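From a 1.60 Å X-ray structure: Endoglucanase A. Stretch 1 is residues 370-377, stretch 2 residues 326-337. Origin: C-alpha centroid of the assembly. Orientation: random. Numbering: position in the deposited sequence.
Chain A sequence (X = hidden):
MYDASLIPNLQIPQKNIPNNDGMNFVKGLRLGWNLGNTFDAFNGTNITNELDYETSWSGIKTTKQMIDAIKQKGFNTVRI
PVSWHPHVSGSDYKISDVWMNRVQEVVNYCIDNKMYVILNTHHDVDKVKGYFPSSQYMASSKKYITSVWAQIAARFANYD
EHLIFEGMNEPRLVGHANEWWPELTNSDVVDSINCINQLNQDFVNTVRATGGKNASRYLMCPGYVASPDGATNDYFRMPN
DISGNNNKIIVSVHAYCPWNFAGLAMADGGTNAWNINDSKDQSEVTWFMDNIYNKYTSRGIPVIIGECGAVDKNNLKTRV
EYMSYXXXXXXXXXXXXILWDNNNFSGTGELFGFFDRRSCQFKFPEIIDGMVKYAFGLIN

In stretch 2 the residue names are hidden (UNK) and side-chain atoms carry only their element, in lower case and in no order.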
# COMPACT_ATOMS: atom_id res chain seq x y z
N GLY A 370 15.75 -12.31 1.34
CA GLY A 370 15.19 -13.07 0.23
C GLY A 370 14.41 -12.13 -0.69
O GLY A 370 14.47 -12.24 -1.91
N MET A 371 13.68 -11.19 -0.09
CA MET A 371 12.90 -10.22 -0.86
C MET A 371 13.81 -9.29 -1.66
O MET A 371 13.56 -9.02 -2.83
CB MET A 371 12.00 -9.39 0.06
CG MET A 371 10.89 -10.20 0.71
SD MET A 371 9.92 -9.21 1.87
CE MET A 371 9.07 -8.07 0.73
N VAL A 372 14.87 -8.78 -1.03
CA VAL A 372 15.80 -7.88 -1.71
C VAL A 372 16.49 -8.61 -2.87
O VAL A 372 16.66 -8.05 -3.95
CB VAL A 372 16.86 -7.31 -0.73
CG1 VAL A 372 17.87 -6.47 -1.49
CG2 VAL A 372 16.17 -6.46 0.32
N LYS A 373 16.84 -9.87 -2.64
CA LYS A 373 17.51 -10.67 -3.65
C LYS A 373 16.69 -10.82 -4.93
O LYS A 373 17.22 -10.76 -6.03
CB LYS A 373 17.85 -12.05 -3.06
CG LYS A 373 18.44 -13.04 -4.04
CD LYS A 373 18.86 -14.31 -3.31
CE LYS A 373 19.23 -15.40 -4.30
NZ LYS A 373 20.18 -14.91 -5.34
N TYR A 374 15.37 -10.96 -4.78
CA TYR A 374 14.50 -11.14 -5.93
C TYR A 374 13.75 -9.92 -6.44
O TYR A 374 12.98 -10.02 -7.40
CB TYR A 374 13.57 -12.32 -5.67
CG TYR A 374 14.33 -13.62 -5.60
CD1 TYR A 374 14.97 -14.14 -6.73
CD2 TYR A 374 14.46 -14.32 -4.39
CE1 TYR A 374 15.73 -15.30 -6.66
CE2 TYR A 374 15.22 -15.49 -4.31
CZ TYR A 374 15.85 -15.97 -5.45
OH TYR A 374 16.63 -17.11 -5.37
N ALA A 375 13.98 -8.76 -5.82
CA ALA A 375 13.33 -7.53 -6.25
C ALA A 375 14.03 -7.01 -7.51
O ALA A 375 14.95 -7.64 -8.03
CB ALA A 375 13.40 -6.49 -5.14
N PHE A 376 13.61 -5.85 -8.00
CA PHE A 376 14.21 -5.25 -9.20
C PHE A 376 15.68 -4.94 -8.97
O PHE A 376 16.07 -4.55 -7.87
CB PHE A 376 13.48 -3.96 -9.60
CG PHE A 376 12.07 -4.17 -10.08
CD1 PHE A 376 11.82 -4.74 -11.33
CD2 PHE A 376 10.99 -3.81 -9.28
CE1 PHE A 376 10.52 -4.94 -11.77
CE2 PHE A 376 9.69 -4.00 -9.71
CZ PHE A 376 9.45 -4.56 -10.96
N GLY A 377 16.48 -5.12 -10.01
CA GLY A 377 17.89 -4.84 -9.90
C GLY A 377 18.14 -3.35 -10.01
O GLY A 377 17.25 -2.59 -10.41
N UNK A 326 7.02 -15.01 -3.89
CA UNK A 326 6.06 -13.94 -4.12
C UNK A 326 6.73 -12.77 -4.85
O UNK A 326 6.25 -12.32 -5.90
c UNK A 326 4.43 -11.21 -3.24
c UNK A 326 5.47 -13.49 -2.77
c UNK A 326 3.35 -10.34 -3.29
c UNK A 326 4.27 -12.55 -2.85
o UNK A 326 1.01 -9.93 -2.99
c UNK A 326 1.89 -12.12 -2.57
c UNK A 326 2.99 -12.99 -2.53
c UNK A 326 2.08 -10.80 -2.96
N UNK A 327 7.84 -12.29 -4.31
CA UNK A 327 8.55 -11.16 -4.91
C UNK A 327 9.12 -11.49 -6.30
O UNK A 327 9.01 -10.68 -7.22
c UNK A 327 9.68 -10.63 -3.98
c UNK A 327 10.48 -9.54 -4.68
c UNK A 327 9.07 -10.09 -2.68
N UNK A 328 9.69 -12.68 -6.45
CA UNK A 328 10.26 -13.11 -7.73
C UNK A 328 9.18 -13.18 -8.82
O UNK A 328 9.39 -12.72 -9.93
c UNK A 328 10.94 -14.47 -7.58
N UNK A 329 8.03 -13.76 -8.48
CA UNK A 329 6.92 -13.87 -9.44
C UNK A 329 6.38 -12.50 -9.83
O UNK A 329 6.02 -12.26 -10.98
c UNK A 329 6.42 -16.95 -10.04
c UNK A 329 5.81 -14.76 -8.87
n UNK A 329 7.04 -18.12 -9.98
o UNK A 329 6.03 -16.47 -11.11
c UNK A 329 6.20 -16.23 -8.71
N UNK A 330 6.33 -11.58 -8.87
CA UNK A 330 5.85 -10.22 -9.15
C UNK A 330 6.85 -9.50 -10.07
O UNK A 330 6.45 -8.85 -11.05
c UNK A 330 5.64 -9.44 -7.85
N UNK A 331 8.14 -9.62 -9.77
CA UNK A 331 9.19 -8.97 -10.55
C UNK A 331 9.16 -9.43 -12.01
O UNK A 331 9.32 -8.62 -12.93
c UNK A 331 10.56 -9.24 -9.91
c UNK A 331 11.73 -8.49 -10.53
c UNK A 331 13.60 -8.66 -12.20
c UNK A 331 12.38 -9.33 -11.61
n UNK A 331 14.09 -9.45 -13.37
N UNK A 332 8.92 -10.72 -12.22
CA UNK A 332 8.86 -11.29 -13.57
C UNK A 332 7.74 -10.67 -14.39
O UNK A 332 7.77 -10.71 -15.62
c UNK A 332 8.68 -12.82 -13.49
N UNK A 333 6.74 -10.10 -13.72
CA UNK A 333 5.61 -9.46 -14.39
C UNK A 333 5.64 -7.93 -14.27
O UNK A 333 4.63 -7.26 -14.53
c UNK A 333 4.10 -11.53 -14.12
c UNK A 333 3.08 -12.11 -13.16
n UNK A 333 3.21 -15.79 -13.23
n UNK A 333 2.79 -13.53 -13.38
n UNK A 333 4.71 -14.29 -12.34
c UNK A 333 4.29 -10.03 -13.84
c UNK A 333 3.57 -14.53 -12.99
N UNK A 334 6.79 -7.40 -13.88
CA UNK A 334 6.99 -5.96 -13.75
C UNK A 334 6.25 -5.28 -12.61
O UNK A 334 6.11 -4.06 -12.61
N UNK A 335 5.84 -6.05 -11.61
CA UNK A 335 5.08 -5.52 -10.47
C UNK A 335 5.93 -5.28 -9.21
O UNK A 335 6.71 -6.15 -8.80
c UNK A 335 2.20 -8.08 -11.10
c UNK A 335 3.11 -5.93 -8.95
c UNK A 335 3.95 -6.51 -10.08
c UNK A 335 3.08 -6.85 -11.30
N UNK A 336 5.75 -4.11 -8.60
CA UNK A 336 6.47 -3.76 -7.36
C UNK A 336 5.72 -4.33 -6.16
O UNK A 336 4.50 -4.43 -6.18
c UNK A 336 6.52 -2.23 -7.19
c UNK A 336 7.19 -1.75 -5.89
c UNK A 336 8.68 -1.91 -6.04
c UNK A 336 6.86 -0.31 -5.59
N UNK A 337 6.47 -4.70 -5.11
CA UNK A 337 5.91 -5.23 -3.87
C UNK A 337 6.28 -4.31 -2.70
O UNK A 337 7.41 -3.81 -2.64
c UNK A 337 6.47 -6.62 -3.57
s UNK A 337 5.89 -7.89 -4.68

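Position 326 carries one carbon and then a ring of six carbons bearing one oxygen. The ring stays clear of stretch 1. This is Tyr326, and its OH is hydrogen-bonded elsewhere in the structure.

Position 327 has three side-chain carbons, one carrying the other two. The fork sits at the first carbon, which points toward stretch 1. One branch lies 3.6 Å from Met371 O, and the other lies 3.8 Å from Met371 CG. This is Val327. Its CG1 makes the approach to Met371 O and also lies 4.2 Å from Ala375 CB; CG2 meets Met371 CG.

Position 328 has a single side-chain carbon, 3.9 Å from Tyr374 CB. It is Ala328. The CA atoms of Ala328 and Tyr374 are just 5.0 Å apart.

Position 329 has three carbons in a row, the third carrying one oxygen and one nitrogen. It points away from stretch 1. The terminal amide fits Gln329.

Position 330 has one carbon and does not touch stretch 1. It is Ala330.

Position 331 has four carbons in a row ending in nitrogen. Its first carbon lies 3.6 Å from Tyr374 O, and its second lies over one face of the Phe376 ring. The unbranched chain with a terminal amine is Lys331. Lys331 CG is 4.2 Å from the centroid of the Phe376 ring, a CH-pi contact. NZ is hydrogen-bonded elsewhere in the structure.

Position 332 has one carbon, pointing away from stretch 1. It is Ala332.

Position 333 has three carbons, a nitrogen, and then a carbon carrying two more nitrogens. This guanidinium group marks Arg333. Its CA-to-CB bond points away from stretch 1. Its NH1 donates to Gln329 O and to Gln329 OE1, both at 2.8 Å, within the stretch.

Position 334 has no side-chain atoms. Its backbone C lies 3.7 Å from Phe376 CZ, at the ring edge. It is Gly334. Its phi of 70° favours glycine.

Position 335 has four carbons, forked at the first, with one arm two carbons long. The CA-to-CB bond points away, but the backbone O lies 3.8 Å from Phe376 CE2. It is Ile335.

Position 336 has four carbons, forked at the second. Its CA is 4.0 Å from Phe376 CE2, near the ring plane, and one terminal carbon is 4.3 Å from the same ring atom. It is Leu336, and that carbon is CD1.

Position 337 has one carbon and then a sulfur. The CA-to-CB bond points toward stretch 1, but CB stays 5.2 Å from Met371 CE, beyond contact. It is Cys337.

The contact works by packing; no hydrogen bond crosses it. The two helices run nearly parallel, at 19°, with their axes 8.6 Å apart at closest approach. Val327 fits against Met371, Tyr374 and Ala375, while Ala328 CB packs against Tyr374 CB. Beyond the helical part, Phe376 extends the contact, with Lys331 over one face and Gly334 and Leu336 at its edge.

Stretch 2, residues 326-337: YVAQAKARGILC
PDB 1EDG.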